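Local coordinates for ABC transporter, periplasmic substrate-binding protein (Vibrio cholerae O1 biovar eltor, PDB 1TWY) that probably serves as the periplasmic receptor that captures phosphate and delivers it to an ABC-type uptake transporter, at residues 67-72 with 82-87; 129-134 with 142-147; 157-160 with 164-167. All blocks are in the same frame, centred on the assembly; numbering follows the deposited sequence.

Interaction 1 of 3, residues 67-72 with 82-87; sequences AGISLL and TSRYLT. With PO4 (phosphate ion), chain I.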
loop_
_atom_site.group_PDB
_atom_site.type_symbol
_atom_site.label_atom_id
_atom_site.label_comp_id
_atom_site.label_asym_id
_atom_site.label_seq_id
_atom_site.Cartn_x
_atom_site.Cartn_y
_atom_site.Cartn_z
ATOM N N ALA A 67 11.699 4.898 8.933
ATOM C CA ALA A 67 12.626 6.012 9.070
ATOM C C ALA A 67 11.814 7.266 9.334
ATOM O O ALA A 67 12.218 8.117 10.066
ATOM C CB ALA A 67 13.492 6.128 7.848
ATOM N N GLY A 68 10.653 7.391 8.666
ATOM C CA GLY A 68 9.816 8.530 8.908
ATOM C C GLY A 68 9.404 8.676 10.373
ATOM O O GLY A 68 9.508 9.812 10.845
ATOM N N ILE A 69 8.905 7.617 10.972
ATOM C CA ILE A 69 8.538 7.602 12.391
ATOM C C ILE A 69 9.757 8.043 13.199
ATOM O O ILE A 69 9.625 8.887 14.074
ATOM C CB ILE A 69 8.073 6.247 12.797
ATOM C CG1 ILE A 69 6.716 5.891 12.115
ATOM C CG2 ILE A 69 7.987 6.159 14.292
ATOM C CD1 ILE A 69 6.360 4.455 12.103
ATOM N N SER A 70 10.919 7.469 12.924
ATOM C CA SER A 70 12.122 7.813 13.690
ATOM C C SER A 70 12.497 9.272 13.568
ATOM O O SER A 70 12.835 9.918 14.570
ATOM C CB SER A 70 13.284 6.971 13.193
ATOM O OG SER A 70 14.478 7.301 13.938
ATOM N N LEU A 71 12.458 9.808 12.348
ATOM C CA LEU A 71 12.762 11.193 12.116
ATOM C C LEU A 71 11.835 12.152 12.848
ATOM O O LEU A 71 12.235 13.203 13.289
ATOM C CB LEU A 71 12.836 11.486 10.610
ATOM C CG LEU A 71 13.999 10.843 9.832
ATOM C CD1 LEU A 71 13.729 10.948 8.261
ATOM C CD2 LEU A 71 15.224 11.532 10.128
ATOM N N LEU A 72 10.559 11.828 12.873
ATOM C CA LEU A 72 9.583 12.625 13.641
ATOM C C LEU A 72 9.853 12.538 15.141
ATOM O O LEU A 72 9.798 13.595 15.808
ATOM C CB LEU A 72 8.161 12.159 13.358
ATOM C CG LEU A 72 7.061 12.899 14.084
ATOM C CD1 LEU A 72 6.933 14.302 13.709
ATOM C CD2 LEU A 72 5.716 12.139 13.870
ATOM N N THR A 82 3.120 7.220 6.910
ATOM C CA THR A 82 3.317 5.775 6.873
ATOM C C THR A 82 2.299 5.165 5.955
ATOM O O THR A 82 1.269 5.691 5.713
ATOM C CB THR A 82 3.206 5.064 8.246
ATOM O OG1 THR A 82 1.842 5.050 8.733
ATOM C CG2 THR A 82 4.092 5.709 9.300
ATOM N N SER A 83 2.617 3.972 5.436
ATOM C CA SER A 83 1.688 3.138 4.733
ATOM C C SER A 83 1.247 1.872 5.459
ATOM O O SER A 83 0.866 0.836 4.850
ATOM C CB SER A 83 2.302 2.857 3.378
ATOM O OG SER A 83 3.577 2.197 3.607
ATOM N N ARG A 84 1.299 1.909 6.770
ATOM C CA ARG A 84 0.940 0.823 7.673
ATOM C C ARG A 84 0.581 1.391 8.990
ATOM O O ARG A 84 0.945 2.533 9.300
ATOM C CB ARG A 84 2.074 -0.148 7.895
ATOM C CG ARG A 84 3.297 0.518 8.457
ATOM C CD ARG A 84 4.374 -0.488 8.799
ATOM N NE ARG A 84 5.627 0.090 9.290
ATOM C CZ ARG A 84 5.838 0.464 10.551
ATOM N NH1 ARG A 84 4.856 0.461 11.416
ATOM N NH2 ARG A 84 7.034 0.950 10.924
ATOM N N TYR A 85 -0.222 0.668 9.760
ATOM C CA TYR A 85 -0.481 1.062 11.131
ATOM C C TYR A 85 0.816 0.918 11.956
ATOM O O TYR A 85 1.759 0.200 11.595
ATOM C CB TYR A 85 -1.632 0.228 11.715
ATOM C CG TYR A 85 -2.946 0.474 11.023
ATOM C CD1 TYR A 85 -3.645 1.624 11.250
ATOM C CD2 TYR A 85 -3.578 -0.513 10.181
ATOM C CE1 TYR A 85 -4.816 1.841 10.653
ATOM C CE2 TYR A 85 -4.783 -0.216 9.586
ATOM C CZ TYR A 85 -5.361 0.991 9.809
ATOM O OH TYR A 85 -6.592 1.366 9.243
ATOM N N LEU A 86 0.841 1.660 13.044
ATOM C CA LEU A 86 1.978 1.700 13.959
ATOM C C LEU A 86 1.841 0.456 14.859
ATOM O O LEU A 86 0.731 -0.059 15.117
ATOM C CB LEU A 86 1.896 2.962 14.806
ATOM C CG LEU A 86 2.843 4.109 14.451
ATOM C CD1 LEU A 86 2.620 4.500 13.099
ATOM C CD2 LEU A 86 2.611 5.280 15.451
ATOM N N THR A 87 2.976 -0.028 15.299
ATOM C CA THR A 87 3.003 -1.105 16.322
ATOM C C THR A 87 2.748 -0.532 17.727
ATOM O O THR A 87 2.721 0.707 17.988
ATOM C CB THR A 87 4.368 -1.871 16.255
ATOM O OG1 THR A 87 5.465 -0.991 16.528
ATOM C CG2 THR A 87 4.625 -2.367 14.807
HETATM P P PO4 I . 6.895 2.525 2.400
HETATM O O1 PO4 I . 5.524 3.005 1.893
HETATM O O2 PO4 I . 7.097 0.991 1.881
HETATM O O3 PO4 I . 8.081 3.400 1.850
HETATM O O4 PO4 I . 7.034 2.400 3.902
#
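The hydroxyl of Thr82 and the carbonyl of Arg84 belong to two of the three residues that pack on Ile69, and they also make a short polar bond, Thr82 OG1 donating to Arg84 O at 2.7 Å. The donor lies in the carbonyl plane. The bond spans two residues where the chain leaves strand 79-82. The fold is that of a periplasmic binding protein: helix 65-73 precedes this strand, and the helix and the loop 82-87 both reach the phosphate pocket. No hydrogen bond joins the segments; two methyl groups and one guanidinium nitrogen meet the isoleucine, and 135 Å² is buried, counting both sides. Ile69 has CG1 anti to its carbonyl carbon (chi1 -68°), which carries CD1 outward from the helix into the curve of the loop. There CD1 lies 3.8 Å from Thr82 CG2 and 3.9 Å from Leu86 CD1. The same methyl meets Arg84 NH2 at 3.8 Å, approaching the guanidinium obliquely.

That guanidinium is held by several partners. Its NH1 donates to Tyr85 O at 3.1 Å, with the acceptor close to the guanidinium plane, and also forms a salt bridge with Glu90; NH2 bonds Thr66 OG1. These bonds probably fix its rotation beside the isoleucine. Ser65, at the start of the helix, receives a bond from Ser83 N and joins Ser35, Thr36 and Ser37 around the phosphate. The ion probably comes from the crystallisation liquor, yet its site is consistent with phosphate binding. Ser83 OG joins these hydroxyls, donating to O1 of the phosphate at 2.7 Å.

Interaction 2 of 3, residues 129-134 with 142-147; sequences GQITNW and QKIAVV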
loop_
_atom_site.group_PDB
_atom_site.type_symbol
_atom_site.label_atom_id
_atom_site.label_comp_id
_atom_site.label_asym_id
_atom_site.label_seq_id
_atom_site.Cartn_x
_atom_site.Cartn_y
_atom_site.Cartn_z
ATOM N N GLY A 129 4.194 -21.613 -1.475
ATOM C CA GLY A 129 4.588 -22.701 -2.288
ATOM C C GLY A 129 3.973 -24.020 -1.771
ATOM O O GLY A 129 4.321 -25.087 -2.313
ATOM N N GLN A 130 3.029 -23.934 -0.863
ATOM C CA GLN A 130 2.326 -25.109 -0.335
ATOM C C GLN A 130 1.239 -25.595 -1.275
ATOM O O GLN A 130 1.008 -26.803 -1.443
ATOM C CB GLN A 130 1.712 -24.795 1.001
ATOM C CG GLN A 130 2.710 -24.501 2.094
ATOM C CD GLN A 130 2.060 -23.819 3.352
ATOM O OE1 GLN A 130 0.832 -23.583 3.427
ATOM N NE2 GLN A 130 2.905 -23.441 4.300
ATOM N N ILE A 131 0.603 -24.672 -1.968
ATOM C CA ILE A 131 -0.410 -24.972 -2.957
ATOM C C ILE A 131 0.195 -24.684 -4.320
ATOM O O ILE A 131 0.581 -23.551 -4.583
ATOM C CB ILE A 131 -1.613 -24.112 -2.744
ATOM C CG1 ILE A 131 -2.249 -24.443 -1.399
ATOM C CG2 ILE A 131 -2.544 -24.281 -3.974
ATOM C CD1 ILE A 131 -3.342 -23.554 -0.998
ATOM N N THR A 132 0.350 -25.686 -5.190
ATOM C CA THR A 132 1.150 -25.526 -6.395
ATOM C C THR A 132 0.382 -25.747 -7.748
ATOM O O THR A 132 0.971 -25.500 -8.810
ATOM C CB THR A 132 2.372 -26.394 -6.428
ATOM O OG1 THR A 132 1.948 -27.767 -6.288
ATOM C CG2 THR A 132 3.355 -26.121 -5.268
ATOM N N ASN A 133 -0.874 -26.144 -7.665
ATOM C CA ASN A 133 -1.702 -26.392 -8.866
ATOM C C ASN A 133 -2.998 -25.747 -8.705
ATOM O O ASN A 133 -3.656 -25.762 -7.639
ATOM C CB ASN A 133 -1.871 -27.966 -9.025
ATOM C CG ASN A 133 -2.510 -28.348 -10.367
ATOM O OD1 ASN A 133 -3.601 -27.881 -10.667
ATOM N ND2 ASN A 133 -1.850 -29.162 -11.151
ATOM N N TRP A 134 -3.499 -25.066 -9.758
ATOM C CA TRP A 134 -4.756 -24.386 -9.742
ATOM C C TRP A 134 -5.956 -25.263 -9.407
ATOM O O TRP A 134 -6.884 -24.806 -8.900
ATOM C CB TRP A 134 -5.007 -23.709 -11.129
ATOM C CG TRP A 134 -4.205 -22.393 -11.305
ATOM C CD1 TRP A 134 -3.120 -22.213 -12.036
ATOM C CD2 TRP A 134 -4.402 -21.160 -10.560
ATOM N NE1 TRP A 134 -2.640 -20.935 -11.900
ATOM C CE2 TRP A 134 -3.424 -20.247 -11.015
ATOM C CE3 TRP A 134 -5.364 -20.704 -9.677
ATOM C CZ2 TRP A 134 -3.346 -18.942 -10.540
ATOM C CZ3 TRP A 134 -5.281 -19.368 -9.202
ATOM C CH2 TRP A 134 -4.262 -18.529 -9.661
ATOM N N GLN A 142 -3.144 -27.237 -13.672
ATOM C CA GLN A 142 -2.019 -26.502 -14.225
ATOM C C GLN A 142 -1.230 -25.912 -13.041
ATOM O O GLN A 142 -1.811 -25.416 -12.128
ATOM C CB GLN A 142 -2.540 -25.398 -15.111
ATOM C CG GLN A 142 -1.453 -24.500 -15.693
ATOM C CD GLN A 142 -1.998 -23.356 -16.587
ATOM O OE1 GLN A 142 -3.095 -22.856 -16.379
ATOM N NE2 GLN A 142 -1.271 -23.050 -17.599
ATOM N N LYS A 143 0.075 -26.063 -13.117
ATOM C CA LYS A 143 1.041 -25.578 -12.171
ATOM C C LYS A 143 0.913 -24.058 -12.095
ATOM O O LYS A 143 0.903 -23.331 -13.136
ATOM C CB LYS A 143 2.457 -25.978 -12.504
ATOM C CG LYS A 143 3.515 -25.604 -11.474
ATOM C CD LYS A 143 4.886 -26.224 -11.799
ATOM C CE LYS A 143 5.916 -25.767 -10.767
ATOM N NZ LYS A 143 5.407 -25.777 -9.336
ATOM N N ILE A 144 0.841 -23.590 -10.862
ATOM C CA ILE A 144 0.808 -22.117 -10.586
ATOM C C ILE A 144 2.151 -21.424 -10.821
ATOM O O ILE A 144 3.214 -21.881 -10.366
ATOM C CB ILE A 144 0.250 -21.850 -9.165
ATOM C CG1 ILE A 144 -1.142 -22.419 -9.003
ATOM C CG2 ILE A 144 0.275 -20.295 -8.995
ATOM C CD1 ILE A 144 -1.603 -22.331 -7.642
ATOM N N ALA A 145 2.150 -20.303 -11.557
ATOM C CA ALA A 145 3.385 -19.432 -11.574
ATOM C C ALA A 145 3.047 -18.237 -10.635
ATOM O O ALA A 145 2.063 -17.508 -10.894
ATOM C CB ALA A 145 3.743 -18.910 -12.959
ATOM N N VAL A 146 3.723 -18.159 -9.536
ATOM C CA VAL A 146 3.504 -17.094 -8.534
ATOM C C VAL A 146 4.366 -15.969 -8.957
ATOM O O VAL A 146 5.511 -16.099 -9.088
ATOM C CB VAL A 146 4.023 -17.580 -7.186
ATOM C CG1 VAL A 146 3.814 -16.547 -6.078
ATOM C CG2 VAL A 146 3.253 -18.837 -6.787
ATOM N N VAL A 147 3.805 -14.767 -9.054
ATOM C CA VAL A 147 4.496 -13.536 -9.442
ATOM C C VAL A 147 4.411 -12.517 -8.299
ATOM O O VAL A 147 3.385 -12.323 -7.667
ATOM C CB VAL A 147 3.943 -12.975 -10.675
ATOM C CG1 VAL A 147 4.976 -11.879 -11.195
ATOM C CG2 VAL A 147 3.652 -13.998 -11.707
HETATM O O HOH W 1 3.622 -23.989 -8.647
#
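Residues 129-134 and 142-147 run antiparallel where they meet, and the single beta bridge between them pairs Asn133 with Lys143, their CA atoms 4.4 Å apart. It is a non-hydrogen-bonded pair, because the two backbone bonds come from the flanking residues. Ile144 N donates to Thr132 O at 2.8 Å in an almost straight bond (172°), and Trp134 N donates to Gln142 O at 2.9 Å. The bridge lies in the connection from helix 120-128 to strand 145-149, in one lobe of the periplasmic binding protein fold, and closes the loop between Asn133 and Lys143. Gly129, at positive phi, ends that helix in a Schellman motif and turns the chain toward the bridge.

Asn133 has CG anti to its backbone N (chi1 -170°), which swings the amide along the partner chain. Its OD1 accepts from Gln142 N at 3.1 Å, with the donor well above the amide plane rather than on a lone pair. Lys135 N also donates to OD1, while ND2 reaches Asp141, so both ends of the amide are engaged.

Ile144 and Trp134 form the apolar side of the contact, their side chains crossing near a right angle. Ile144 CG1 stands 3.5 Å from the centroid of the five-membered ring and only 7° off its normal, a clear CH-pi contact over one face. The indole is anchored by NE1, which bonds Gln199 O, and both side chains reach Val201 of strand 200-205. At the solvent-exposed Lys143, the extended chain bends at its last torsion, bringing NZ 2.6 Å from a water that accepts from it; this water donates to Thr132 O at 3.1 Å and to Ile144 O at 2.8 Å.

Interaction 3 of 3, residues 157-160 with 164-167; sequences YSFE and GLTK. With MG (magnesium ion), chain J.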
loop_
_atom_site.group_PDB
_atom_site.type_symbol
_atom_site.label_atom_id
_atom_site.label_comp_id
_atom_site.label_asym_id
_atom_site.label_seq_id
_atom_site.Cartn_x
_atom_site.Cartn_y
_atom_site.Cartn_z
ATOM N N TYR A 157 5.810 -5.130 0.068
ATOM C CA TYR A 157 5.904 -5.147 1.513
ATOM C C TYR A 157 4.501 -5.185 2.115
ATOM O O TYR A 157 4.233 -5.953 3.030
ATOM C CB TYR A 157 6.690 -3.889 1.968
ATOM C CG TYR A 157 6.753 -3.850 3.440
ATOM C CD1 TYR A 157 5.660 -3.327 4.151
ATOM C CD2 TYR A 157 7.842 -4.354 4.127
ATOM C CE1 TYR A 157 5.657 -3.331 5.508
ATOM C CE2 TYR A 157 7.847 -4.327 5.536
ATOM C CZ TYR A 157 6.729 -3.826 6.188
ATOM O OH TYR A 157 6.643 -3.743 7.558
ATOM N N SER A 158 3.593 -4.351 1.631
ATOM C CA SER A 158 2.200 -4.319 2.120
ATOM C C SER A 158 1.499 -5.606 1.789
ATOM O O SER A 158 0.815 -6.075 2.604
ATOM C CB SER A 158 1.522 -3.153 1.502
ATOM O OG SER A 158 2.151 -1.945 1.910
ATOM N N PHE A 159 1.700 -6.185 0.628
ATOM C CA PHE A 159 0.998 -7.463 0.297
ATOM C C PHE A 159 1.447 -8.568 1.311
ATOM O O PHE A 159 0.630 -9.282 1.857
ATOM C CB PHE A 159 1.364 -7.891 -1.104
ATOM C CG PHE A 159 0.903 -9.274 -1.503
ATOM C CD1 PHE A 159 -0.384 -9.486 -1.878
ATOM C CD2 PHE A 159 1.795 -10.397 -1.467
ATOM C CE1 PHE A 159 -0.864 -10.786 -2.138
ATOM C CE2 PHE A 159 1.307 -11.677 -1.850
ATOM C CZ PHE A 159 -0.034 -11.798 -2.153
ATOM N N GLU A 160 2.721 -8.611 1.504
ATOM C CA GLU A 160 3.268 -9.602 2.448
ATOM C C GLU A 160 2.895 -9.342 3.857
ATOM O O GLU A 160 2.483 -10.305 4.565
ATOM C CB GLU A 160 4.780 -9.805 2.300
ATOM C CG GLU A 160 5.285 -10.321 0.961
ATOM C CD GLU A 160 6.732 -10.578 0.902
ATOM O OE1 GLU A 160 7.528 -10.260 1.747
ATOM O OE2 GLU A 160 7.162 -11.000 -0.202
ATOM N N GLY A 164 0.506 -12.087 5.981
ATOM C CA GLY A 164 1.293 -12.805 6.981
ATOM C C GLY A 164 2.431 -13.595 6.342
ATOM O O GLY A 164 2.939 -14.636 6.847
ATOM N N LEU A 165 2.909 -13.113 5.230
ATOM C CA LEU A 165 3.947 -13.731 4.439
ATOM C C LEU A 165 5.360 -13.212 4.737
ATOM O O LEU A 165 6.198 -13.243 3.868
ATOM C CB LEU A 165 3.687 -13.620 2.944
ATOM C CG LEU A 165 2.536 -14.449 2.383
ATOM C CD1 LEU A 165 1.982 -13.928 1.001
ATOM C CD2 LEU A 165 2.933 -15.929 2.282
ATOM N N THR A 166 5.625 -12.745 5.930
ATOM C CA THR A 166 6.962 -12.512 6.351
ATOM C C THR A 166 7.199 -13.440 7.563
ATOM O O THR A 166 6.279 -14.034 8.069
ATOM C CB THR A 166 7.242 -11.057 6.747
ATOM O OG1 THR A 166 6.509 -10.633 7.905
ATOM C CG2 THR A 166 6.835 -10.114 5.611
ATOM N N LYS A 167 8.459 -13.542 7.888
ATOM C CA LYS A 167 8.851 -14.331 9.085
ATOM C C LYS A 167 9.896 -13.565 9.843
ATOM O O LYS A 167 10.750 -12.891 9.249
ATOM C CB LYS A 167 9.430 -15.625 8.664
ATOM C CG LYS A 167 10.707 -15.601 7.854
ATOM C CD LYS A 167 11.169 -17.010 7.305
ATOM C CE LYS A 167 12.337 -16.850 6.382
ATOM N NZ LYS A 167 12.686 -18.095 5.785
HETATM MG MG MG J . 4.436 -15.336 8.764
HETATM O O HOH W 2 4.003 -13.892 9.750
HETATM O O HOH W 3 6.008 -16.747 9.886
#
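Glu160 CB lies 3.9 Å from Thr166 CG2 and 4.0 Å from Leu165 CB, so the acidic side chain begins against two aliphatic groups. CG, anti to the carbonyl carbon (chi1 -61°), is thereby set past Leu165 CB, and beyond it the chain is extended. CD then passes Leu165 O at 4.0 Å, a packing distance. At the tip, OE1 lies 3.9 Å from both Thr166 CG2 and Leu165 O, the latter a packing contact, whereas OE2 turns to polar partners, a salt bridge with Arg156 and a hydrogen bond from Ser175 of the neighbouring strand.

The backbone beneath is a Schellman motif ending helix 154-163. Gly164 takes positive phi, and Leu165 N donates to Glu160 O at 2.9 Å (156°), five residues back. This turn sends Leu165 back along the helix, where its CD1 meets Phe159 CE2 at 3.7 Å, obliquely to the ring. Phe159 is itself stacked on Phe203 and edge-to-face with Tyr127, so the leucine packs beside this aromatic cluster and on helix 120-128.

On the far side of the turn, Gly164 O and Thr166 O hold a magnesium ion at 2.5 and 2.4 Å, and two waters are the other ligands seen. Both protein ligands are neutral carbonyls at distances longer than usual for magnesium, consistent with loose binding or an imperfectly defined site. The carboxylate, bound by Arg156 and Ser175 through OE2, takes no part in it.

From the N terminus, interaction 1 comes first, joining helix 65-73 to the loop that follows strand 79-82. After strand 96-109, interaction 2 closes the loop between Asn133 and Lys143, within the connection from helix 120-128 to strand 145-149. Interaction 3 follows directly, folding the end of helix 154-163 back against strand 166-169. The three closures stand in series; none nests within or crosses another. Interactions 1 and 2 lie on opposite sides of the chain's centre, their centres about 34 Å apart, with interaction 3 about 17 and 18 Å from their respective centres. Interactions 1 and 3 touch, with Arg84 CD 4.2 Å from Tyr157 OH, whereas 2 and 3 stay about 6 Å apart at their nearest atoms.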